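Local coordinates for MHC class I protein (Ginglymostoma cirratum, PDB 6LUP) that probably presents peptide antigens to T cells, holding them in a groove between two helices on a beta-sheet floor, at residues Pro55-Trp58 with Glu59-Gln63; Glu99-Asp102 with Asp103-Asn107; Ser188-Gly191 with Asn192-Ser196. All coordinates share one frame; numbering follows the deposited sequence.

Contact 1 (Pro55-Trp58 with Glu59-Gln63)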
ATOM      1  N   PRO A  55      -0.140   7.746  26.738  1.00 39.69           N
ATOM      2  CA  PRO A  55      -1.055   6.647  27.052  1.00 39.17           C
ATOM      3  C   PRO A  55      -2.487   6.856  26.547  1.00 38.09           C
ATOM      4  O   PRO A  55      -3.077   5.928  25.991  1.00 37.41           O
ATOM      5  CB  PRO A  55      -1.023   6.606  28.581  1.00 39.81           C
ATOM      6  CG  PRO A  55       0.356   7.051  28.915  1.00 40.84           C
ATOM      7  CD  PRO A  55       0.709   8.097  27.891  1.00 40.73           C
ATOM      8  N   GLU A  56      -3.025   8.062  26.725  1.00 37.92           N
ATOM      9  CA  GLU A  56      -4.412   8.357  26.366  1.00 37.41           C
ATOM     10  C   GLU A  56      -4.695   8.172  24.880  1.00 36.07           C
ATOM     11  O   GLU A  56      -5.760   7.675  24.498  1.00 35.38           O
ATOM     12  CB  GLU A  56      -4.810   9.763  26.822  1.00 38.72           C
ATOM     13  CG  GLU A  56      -5.182   9.812  28.296  1.00 41.00           C
ATOM     14  CD  GLU A  56      -5.651  11.184  28.757  1.00 42.70           C
ATOM     15  OE1 GLU A  56      -6.110  11.982  27.895  1.00 43.06           O
ATOM     16  OE2 GLU A  56      -5.568  11.454  29.984  1.00 43.17           O
ATOM     17  N   TYR A  57      -3.734   8.562  24.051  1.00 35.28           N
ATOM     18  CA  TYR A  57      -3.843   8.386  22.616  1.00 34.41           C
ATOM     19  C   TYR A  57      -4.001   6.911  22.224  1.00 34.14           C
ATOM     20  O   TYR A  57      -4.893   6.561  21.449  1.00 33.71           O
ATOM     21  CB  TYR A  57      -2.629   8.993  21.912  1.00 34.49           C
ATOM     22  CG  TYR A  57      -2.651   8.798  20.417  1.00 33.77           C
ATOM     23  CD1 TYR A  57      -2.159   7.625  19.840  1.00 33.67           C
ATOM     24  CD2 TYR A  57      -3.163   9.782  19.579  1.00 33.43           C
ATOM     25  CE1 TYR A  57      -2.180   7.439  18.467  1.00 33.26           C
ATOM     26  CE2 TYR A  57      -3.188   9.608  18.204  1.00 33.20           C
ATOM     27  CZ  TYR A  57      -2.697   8.434  17.653  1.00 32.99           C
ATOM     28  OH  TYR A  57      -2.718   8.256  16.290  1.00 32.45           O
ATOM     29  N   TRP A  58      -3.135   6.058  22.758  1.00 34.32           N
ATOM     30  CA  TRP A  58      -3.152   4.643  22.413  1.00 34.16           C
ATOM     31  C   TRP A  58      -4.347   3.926  23.010  1.00 34.24           C
ATOM     32  O   TRP A  58      -4.911   3.029  22.385  1.00 34.04           O
ATOM     33  CB  TRP A  58      -1.834   3.982  22.803  1.00 34.74           C
ATOM     34  CG  TRP A  58      -0.707   4.636  22.091  1.00 34.81           C
ATOM     35  CD1 TRP A  58       0.190   5.525  22.610  1.00 35.28           C
ATOM     36  CD2 TRP A  58      -0.393   4.509  20.705  1.00 34.54           C
ATOM     37  NE1 TRP A  58       1.056   5.945  21.636  1.00 35.28           N
ATOM     38  CE2 TRP A  58       0.723   5.336  20.455  1.00 34.96           C
ATOM     39  CE3 TRP A  58      -0.936   3.764  19.649  1.00 34.17           C
ATOM     40  CZ2 TRP A  58       1.310   5.436  19.187  1.00 34.81           C
ATOM     41  CZ3 TRP A  58      -0.355   3.868  18.390  1.00 33.97           C
ATOM     42  CH2 TRP A  58       0.752   4.703  18.171  1.00 34.36           C
ATOM     43  N   GLU A  59      -4.743   4.344  24.207  1.00 34.72           N
ATOM     44  CA  GLU A  59      -5.928   3.812  24.854  1.00 34.66           C
ATOM     45  C   GLU A  59      -7.172   4.096  24.016  1.00 34.17           C
ATOM     46  O   GLU A  59      -7.961   3.187  23.748  1.00 34.19           O
ATOM     47  CB  GLU A  59      -6.059   4.377  26.266  1.00 35.35           C
ATOM     48  CG  GLU A  59      -5.080   3.750  27.248  1.00 36.69           C
ATOM     49  CD  GLU A  59      -4.672   4.676  28.380  1.00 37.72           C
ATOM     50  OE1 GLU A  59      -3.639   4.382  29.025  1.00 38.92           O
ATOM     51  OE2 GLU A  59      -5.363   5.694  28.628  1.00 37.39           O
ATOM     52  N   ARG A  60      -7.332   5.343  23.578  1.00 33.92           N
ATOM     53  CA  ARG A  60      -8.500   5.721  22.784  1.00 33.36           C
ATOM     54  C   ARG A  60      -8.503   5.084  21.396  1.00 32.89           C
ATOM     55  O   ARG A  60      -9.540   4.593  20.937  1.00 32.50           O
ATOM     56  CB  ARG A  60      -8.625   7.239  22.662  1.00 33.81           C
ATOM     57  CG  ARG A  60      -9.829   7.679  21.839  1.00 34.07           C
ATOM     58  CD  ARG A  60      -9.613   9.032  21.193  1.00 34.88           C
ATOM     59  NE  ARG A  60      -8.320   9.122  20.508  1.00 35.80           N
ATOM     60  CZ  ARG A  60      -7.287   9.855  20.932  1.00 36.44           C
ATOM     61  NH1 ARG A  60      -7.377  10.579  22.049  1.00 36.28           N
ATOM     62  NH2 ARG A  60      -6.162   9.866  20.229  1.00 36.40           N
ATOM     63  N   GLU A  61      -7.355   5.104  20.722  1.00 32.77           N
ATOM     64  CA  GLU A  61      -7.259   4.510  19.385  1.00 32.63           C
ATOM     65  C   GLU A  61      -7.567   3.010  19.410  1.00 32.62           C
ATOM     66  O   GLU A  61      -8.209   2.489  18.492  1.00 32.84           O
ATOM     67  CB  GLU A  61      -5.898   4.779  18.731  1.00 32.78           C
ATOM     68  CG  GLU A  61      -5.612   6.239  18.408  1.00 32.94           C
ATOM     69  CD  GLU A  61      -6.722   6.905  17.614  1.00 33.08           C
ATOM     70  OE1 GLU A  61      -6.849   6.622  16.399  1.00 32.80           O
ATOM     71  OE2 GLU A  61      -7.461   7.726  18.214  1.00 33.49           O
ATOM     72  N   THR A  62      -7.130   2.331  20.468  1.00 32.51           N
ATOM     73  CA  THR A  62      -7.409   0.910  20.645  1.00 32.78           C
ATOM     74  C   THR A  62      -8.917   0.679  20.804  1.00 32.36           C
ATOM     75  O   THR A  62      -9.488  -0.196  20.154  1.00 32.73           O
ATOM     76  CB  THR A  62      -6.611   0.320  21.834  1.00 33.38           C
ATOM     77  OG1 THR A  62      -5.216   0.281  21.504  1.00 33.62           O
ATOM     78  CG2 THR A  62      -7.067  -1.082  22.153  1.00 33.94           C
ATOM     79  N   GLN A  63      -9.555   1.489  21.643  1.00 31.92           N
ATOM     80  CA  GLN A  63     -10.994   1.388  21.881  1.00 31.86           C
ATOM     81  C   GLN A  63     -11.827   1.611  20.613  1.00 31.70           C
ATOM     82  O   GLN A  63     -12.800   0.891  20.365  1.00 32.11           O
ATOM     83  CB  GLN A  63     -11.423   2.366  22.980  1.00 31.43           C
ATOM     84  CG  GLN A  63     -12.913   2.358  23.281  1.00 31.47           C
ATOM     85  CD  GLN A  63     -13.397   1.040  23.865  1.00 31.98           C
ATOM     86  OE1 GLN A  63     -12.884   0.570  24.878  1.00 32.69           O
ATOM     87  NE2 GLN A  63     -14.396   0.443  23.230  1.00 31.77           N
TER
HETATM   88  O   HOH W   1      -4.292   6.243  14.963  1.00 24.93           O

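Contact 2 (Glu99-Asp102 with Asp103-Asn107)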
ATOM      1  N   GLU A  99      -7.454  15.136   3.021  1.00 42.84           N
ATOM      2  CA  GLU A  99      -6.274  15.716   2.397  1.00 44.67           C
ATOM      3  C   GLU A  99      -6.186  17.212   2.685  1.00 46.59           C
ATOM      4  O   GLU A  99      -7.160  17.945   2.513  1.00 47.29           O
ATOM      5  CB  GLU A  99      -6.281  15.460   0.891  1.00 45.32           C
ATOM      6  CG  GLU A  99      -5.097  16.067   0.160  1.00 46.53           C
ATOM      7  CD  GLU A  99      -5.060  15.683  -1.301  1.00 47.75           C
ATOM      8  OE1 GLU A  99      -5.878  16.222  -2.082  1.00 49.05           O
ATOM      9  OE2 GLU A  99      -4.207  14.846  -1.665  1.00 47.61           O
ATOM     10  N   LEU A 100      -5.005  17.642   3.120  1.00 48.29           N
ATOM     11  CA  LEU A 100      -4.721  19.039   3.416  1.00 51.26           C
ATOM     12  C   LEU A 100      -3.944  19.681   2.271  1.00 54.48           C
ATOM     13  O   LEU A 100      -2.929  19.147   1.816  1.00 53.17           O
ATOM     14  CB  LEU A 100      -3.925  19.142   4.718  1.00 50.62           C
ATOM     15  CG  LEU A 100      -3.474  20.507   5.229  1.00 51.43           C
ATOM     16  CD1 LEU A 100      -4.634  21.290   5.824  1.00 51.92           C
ATOM     17  CD2 LEU A 100      -2.375  20.314   6.262  1.00 51.32           C
ATOM     18  N   ARG A 101      -4.430  20.835   1.818  1.00 59.71           N
ATOM     19  CA  ARG A 101      -3.832  21.542   0.690  1.00 64.55           C
ATOM     20  C   ARG A 101      -3.435  22.972   1.049  1.00 68.43           C
ATOM     21  O   ARG A 101      -4.239  23.728   1.604  1.00 69.99           O
ATOM     22  CB  ARG A 101      -4.794  21.555  -0.497  1.00 65.50           C
ATOM     23  CG  ARG A 101      -5.183  20.179  -1.010  1.00 65.68           C
ATOM     24  CD  ARG A 101      -5.919  20.275  -2.334  1.00 67.84           C
ATOM     25  NE  ARG A 101      -6.408  18.973  -2.781  1.00 68.46           N
ATOM     26  CZ  ARG A 101      -7.308  18.793  -3.746  1.00 69.58           C
ATOM     27  NH1 ARG A 101      -7.690  17.564  -4.074  1.00 68.85           N
ATOM     28  NH2 ARG A 101      -7.835  19.834  -4.379  1.00 71.11           N
ATOM     29  N   ASP A 102      -2.189  23.329   0.737  1.00 72.01           N
ATOM     30  CA  ASP A 102      -1.711  24.709   0.869  1.00 77.49           C
ATOM     31  C   ASP A 102      -1.696  25.418  -0.488  1.00 80.44           C
ATOM     32  O   ASP A 102      -1.950  26.621  -0.573  1.00 81.34           O
ATOM     33  CB  ASP A 102      -0.331  24.774   1.547  1.00 78.77           C
ATOM     34  CG  ASP A 102       0.669  23.766   0.982  1.00 79.54           C
ATOM     35  OD1 ASP A 102       0.521  23.333  -0.184  1.00 80.44           O
ATOM     36  OD2 ASP A 102       1.619  23.404   1.712  1.00 80.54           O
ATOM     37  N   ASP A 103      -1.398  24.655  -1.540  1.00 84.13           N
ATOM     38  CA  ASP A 103      -1.447  25.140  -2.921  1.00 88.14           C
ATOM     39  C   ASP A 103      -2.904  25.189  -3.385  1.00 87.46           C
ATOM     40  O   ASP A 103      -3.475  24.169  -3.785  1.00 85.72           O
ATOM     41  CB  ASP A 103      -0.614  24.239  -3.846  1.00 90.94           C
ATOM     42  CG  ASP A 103       0.873  24.240  -3.496  1.00 92.90           C
ATOM     43  OD1 ASP A 103       1.515  25.313  -3.583  1.00 95.06           O
ATOM     44  OD2 ASP A 103       1.402  23.159  -3.150  1.00 91.66           O
ATOM     45  N   GLY A 104      -3.482  26.387  -3.351  1.00 87.80           N
ATOM     46  CA  GLY A 104      -4.927  26.561  -3.447  1.00 86.37           C
ATOM     47  C   GLY A 104      -5.404  26.909  -2.047  1.00 85.30           C
ATOM     48  O   GLY A 104      -4.886  27.852  -1.449  1.00 86.39           O
ATOM     49  N   SER A 105      -6.376  26.180  -1.498  1.00 82.65           N
ATOM     50  CA  SER A 105      -7.148  25.130  -2.163  1.00 78.94           C
ATOM     51  C   SER A 105      -8.149  24.605  -1.144  1.00 75.51           C
ATOM     52  O   SER A 105      -8.019  24.871   0.056  1.00 75.20           O
ATOM     53  CB  SER A 105      -6.265  23.978  -2.641  1.00 78.50           C
ATOM     54  OG  SER A 105      -6.994  23.124  -3.505  1.00 78.94           O
ATOM     55  N   SER A 106      -9.138  23.851  -1.612  1.00 71.25           N
ATOM     56  CA  SER A 106     -10.163  23.327  -0.719  1.00 67.22           C
ATOM     57  C   SER A 106      -9.794  21.937  -0.201  1.00 62.76           C
ATOM     58  O   SER A 106      -9.437  21.048  -0.977  1.00 62.08           O
ATOM     59  CB  SER A 106     -11.520  23.302  -1.424  1.00 68.37           C
ATOM     60  OG  SER A 106     -12.578  23.303  -0.485  1.00 68.46           O
ATOM     61  N   ASN A 107      -9.868  21.765   1.119  1.00 58.92           N
ATOM     62  CA  ASN A 107      -9.606  20.473   1.758  1.00 54.47           C
ATOM     63  C   ASN A 107     -10.608  19.412   1.340  1.00 52.34           C
ATOM     64  O   ASN A 107     -11.791  19.702   1.162  1.00 53.39           O
ATOM     65  CB  ASN A 107      -9.612  20.607   3.279  1.00 53.54           C
ATOM     66  CG  ASN A 107      -8.340  21.230   3.819  1.00 53.85           C
ATOM     67  OD1 ASN A 107      -8.261  21.560   5.001  1.00 53.84           O
ATOM     68  ND2 ASN A 107      -7.337  21.393   2.960  1.00 54.02           N
TER

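Contact 3 (Ser188-Gly191 with Asn192-Ser196)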
ATOM      1  N   SER A 188      24.632  -0.880 -18.158  1.00 77.71           N
ATOM      2  CA  SER A 188      24.351  -2.001 -19.046  1.00 80.31           C
ATOM      3  C   SER A 188      24.186  -3.250 -18.198  1.00 81.70           C
ATOM      4  O   SER A 188      24.921  -3.454 -17.227  1.00 81.72           O
ATOM      5  CB  SER A 188      25.478  -2.193 -20.066  1.00 82.01           C
ATOM      6  OG  SER A 188      26.642  -2.734 -19.458  1.00 83.06           O
ATOM      7  N   VAL A 189      23.216  -4.083 -18.564  1.00 83.94           N
ATOM      8  CA  VAL A 189      22.885  -5.276 -17.786  1.00 86.41           C
ATOM      9  C   VAL A 189      22.433  -6.431 -18.692  1.00 89.08           C
ATOM     10  O   VAL A 189      22.245  -6.240 -19.897  1.00 89.31           O
ATOM     11  CB  VAL A 189      21.808  -4.975 -16.709  1.00 85.82           C
ATOM     12  CG1 VAL A 189      22.355  -4.079 -15.596  1.00 84.78           C
ATOM     13  CG2 VAL A 189      20.561  -4.373 -17.342  1.00 84.70           C
ATOM     14  N   ARG A 190      22.268  -7.619 -18.102  1.00 91.78           N
ATOM     15  CA  ARG A 190      21.871  -8.847 -18.820  1.00 94.74           C
ATOM     16  C   ARG A 190      22.819  -9.202 -19.972  1.00 95.70           C
ATOM     17  O   ARG A 190      22.377  -9.613 -21.051  1.00 94.99           O
ATOM     18  CB  ARG A 190      20.424  -8.765 -19.331  1.00 95.56           C
ATOM     19  CG  ARG A 190      19.368  -8.602 -18.253  1.00 97.48           C
ATOM     20  CD  ARG A 190      17.977  -8.610 -18.866  1.00 99.97           C
ATOM     21  NE  ARG A 190      16.961  -8.086 -17.951  1.00101.61           N
ATOM     22  CZ  ARG A 190      16.323  -8.809 -17.034  1.00103.15           C
ATOM     23  NH1 ARG A 190      15.413  -8.234 -16.257  1.00102.02           N
ATOM     24  NH2 ARG A 190      16.585 -10.103 -16.888  1.00105.80           N
ATOM     25  N   GLY A 191      24.117  -9.044 -19.729  1.00 96.68           N
ATOM     26  CA  GLY A 191      25.135  -9.280 -20.749  1.00 97.57           C
ATOM     27  C   GLY A 191      25.098  -8.237 -21.851  1.00 96.82           C
ATOM     28  O   GLY A 191      25.123  -8.576 -23.035  1.00 97.86           O
ATOM     29  N   ASN A 192      25.020  -6.968 -21.449  1.00 95.79           N
ATOM     30  CA  ASN A 192      25.006  -5.819 -22.368  1.00 94.47           C
ATOM     31  C   ASN A 192      23.858  -5.816 -23.391  1.00 93.49           C
ATOM     32  O   ASN A 192      23.866  -5.042 -24.353  1.00 93.17           O
ATOM     33  CB  ASN A 192      26.367  -5.651 -23.059  1.00 94.64           C
ATOM     34  CG  ASN A 192      27.474  -5.282 -22.089  1.00 95.21           C
ATOM     35  OD1 ASN A 192      27.934  -4.142 -22.066  1.00 95.06           O
ATOM     36  ND2 ASN A 192      27.902  -6.244 -21.273  1.00 95.47           N
ATOM     37  N   LYS A 193      22.873  -6.680 -23.157  1.00 92.75           N
ATOM     38  CA  LYS A 193      21.675  -6.769 -23.986  1.00 92.14           C
ATOM     39  C   LYS A 193      20.735  -5.585 -23.728  1.00 88.82           C
ATOM     40  O   LYS A 193      20.145  -5.042 -24.662  1.00 89.35           O
ATOM     41  CB  LYS A 193      20.961  -8.107 -23.730  1.00 94.95           C
ATOM     42  CG  LYS A 193      19.676  -8.336 -24.515  1.00 97.58           C
ATOM     43  CD  LYS A 193      19.224  -9.789 -24.417  1.00 99.94           C
ATOM     44  CE  LYS A 193      17.775  -9.973 -24.859  1.00100.32           C
ATOM     45  NZ  LYS A 193      16.792  -9.602 -23.799  1.00 98.72           N
ATOM     46  N   GLN A 194      20.604  -5.192 -22.462  1.00 84.62           N
ATOM     47  CA  GLN A 194      19.674  -4.129 -22.074  1.00 79.64           C
ATOM     48  C   GLN A 194      20.332  -3.050 -21.220  1.00 76.31           C
ATOM     49  O   GLN A 194      21.321  -3.302 -20.527  1.00 76.33           O
ATOM     50  CB  GLN A 194      18.457  -4.712 -21.348  1.00 79.54           C
ATOM     51  CG  GLN A 194      17.758  -5.823 -22.116  1.00 82.13           C
ATOM     52  CD  GLN A 194      16.292  -5.960 -21.765  1.00 82.91           C
ATOM     53  OE1 GLN A 194      15.566  -4.969 -21.666  1.00 82.79           O
ATOM     54  NE2 GLN A 194      15.840  -7.198 -21.594  1.00 84.16           N
ATOM     55  N   LEU A 195      19.778  -1.844 -21.289  1.00 73.17           N
ATOM     56  CA  LEU A 195      20.259  -0.721 -20.496  1.00 70.77           C
ATOM     57  C   LEU A 195      19.194  -0.358 -19.470  1.00 67.84           C
ATOM     58  O   LEU A 195      18.069  -0.017 -19.837  1.00 67.58           O
ATOM     59  CB  LEU A 195      20.565   0.469 -21.403  1.00 71.59           C
ATOM     60  CG  LEU A 195      21.703   1.406 -20.990  1.00 72.83           C
ATOM     61  CD1 LEU A 195      23.057   0.721 -21.126  1.00 73.70           C
ATOM     62  CD2 LEU A 195      21.667   2.667 -21.839  1.00 72.89           C
ATOM     63  N   SER A 196      19.544  -0.440 -18.188  1.00 65.26           N
ATOM     64  CA  SER A 196      18.546  -0.309 -17.127  1.00 62.57           C
ATOM     65  C   SER A 196      18.783   0.851 -16.171  1.00 60.55           C
ATOM     66  O   SER A 196      19.851   0.978 -15.566  1.00 60.41           O
ATOM     67  CB  SER A 196      18.420  -1.614 -16.339  1.00 63.03           C
ATOM     68  OG  SER A 196      17.241  -1.619 -15.554  1.00 62.47           O
TER

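Contact 1 (Pro55-Trp58 with Glu59-Gln63)
Tyr57 and Glu61 meet one turn apart at the start of helix 55-82, one of the two helices that wall the class I peptide groove. The groove side is tightly packed. Glu61 CG lies over one face of the Tyr57 ring, 3.8 Å from the ring centroid, as a CH-pi contact. A bend in the Glu61 chain (chi2 -52°) keeps its carboxylate over the same face, beyond CG, the two planes 27° apart. Arg60 brings NH2 to 3.1 Å from Tyr57 CD2, its guanidinium almost perpendicular to the ring. Arg60 NE also donates to Glu61 OE2 at 2.8 Å, and NH2 joins on the same oxygen, forming a side-on salt bridge. The other oxygen, Glu61 OE1, accepts from a water and bonds to the backbone of the bound peptide. The same water bonds Tyr57 OH, which also pairs with Tyr169 of the opposite helix. This network fixes both polar ends.

The outer side is looser. Pro55, Glu56 and Glu59 are exposed. The Glu59 chain folds back along the Pro55 carbonyl, but its carboxylate makes no hydrogen bond to 55-58: Glu59 OE1 lies 3.5 Å from Pro55 CB, and Glu56 OE2 stays 5.9 Å from Glu59 OE2. Thr62 bonds back to the carbonyl four residues earlier. Its OG1, at 2.9 Å, and its N, at 3.0 Å, reach Trp58 O from opposite faces of the carbonyl plane.

Contact 2 (Glu99-Asp102 with Asp103-Asn107)
Arg101 turns its CG away from its carbonyl carbon (chi1 -60°) and runs extended to NE, which lays the chain beside Ser105. The two residues face each other across the loop of a beta hairpin. This loop joins strands 91-100 and 108-115 in the floor of the class I peptide-binding domain. Ser105 answers with its OG anti to its own backbone N, next to the arginine chain. Arg101 CB packs on Ser105 CB at 3.6 Å, and Arg101 CD lies 3.3 Å from Ser105 OG. The same hydroxyl sits at the edge of the guanidinium, near its plane, while Ser106 O lies over one of its faces.

The guanidinium is held in place from the strand side. Arg101 NE donates to Glu99 OE1 at 2.9 Å and NH1 to the same oxygen at 3.0 Å. The grip is side-on, with the oxygen in the guanidinium plane, so a single atom takes both bonds of the salt bridge.

On the other flank of the strand end, Leu100 points away from the loop and packs on helix 148-172, against Ile163 and Leu166. Asn107 CA makes a weak CA-H...O contact with Glu99 O at 3.6 Å, just before backbone bonds between Glu99 and Thr108 pair the two strands.

At the tip, Asp102 and Asp103 lie side by side, their carboxylate planes 72° apart. Asp102 OD1 is 3.1 Å from Asp103 OD2, a close pair of like charges. Both oxygens bond to Gly1 N, the amino terminus of the chain, and its probable positive charge would offset their repulsion. Asp102 OD1 also takes a weak bond from Asp103 N, 2.7 Å long but bent to 118° at the hydrogen.

Contact 3 (Ser188-Gly191 with Asn192-Ser196)
This is the closed end of a beta hairpin in the immunoglobulin C1-set domain, where strand 183-189 turns into strand 194-202. Two backbone bonds shut it: Val189 N donates to Gln194 O at 2.8 Å, and Gln194 N to Val189 O at 3.2 Å. Ser188 and Leu195 form the next, non-hydrogen-bonded pair. Lys193 and Gln194 both stand opposite Val189, which makes a classic beta bulge. Arg190, Gly191 and Asn192 all take positive phi and carry the chain round.

Across the turn, Ser188 OG donates to Asn192 OD1 at 3.2 Å. The hydroxyl comes from above the amide plane rather than within it. It is set there by a chi1 of 73°, which places OG between the backbone N and the carbonyl carbon. Beside it, Leu195 CD1 rests 3.7 Å from Ser188 CA. On the other side of the hairpin, Val189 CG2 meets Ser196 CB at 3.6 Å.

Ser188 and Leu195 pack against Phe242 and Tyr267. The chain of another protein, probably beta-2-microglobulin, packs on Val189, and one of its acidic side chains pairs with Arg190 NH2. Strand 183-189 is the outermost of its sheet within this chain, and strand 194-202 lies between it and strand 234-241.

Contacts 1 and 2 belong to the peptide-binding domain; contact 3 belongs to the immunoglobulin domain. Contact 1 touches the bound peptide directly. Contact 2 closes a hairpin of the floor sheet, and its strand end packs on the second groove helix, 148-172, which also supplies the tyrosine partner of contact 1. The centres of contacts 1 and 2 are 29 Å apart, with nearest atoms about 16 Å apart. Contact 3 is remote from both: its centre lies 53 Å from that of contact 1 and 44 Å from that of contact 2. It meets the chain of another protein instead of the peptide. Thus residues 55-63 serve the groove and residues 188-196 the subunit interface.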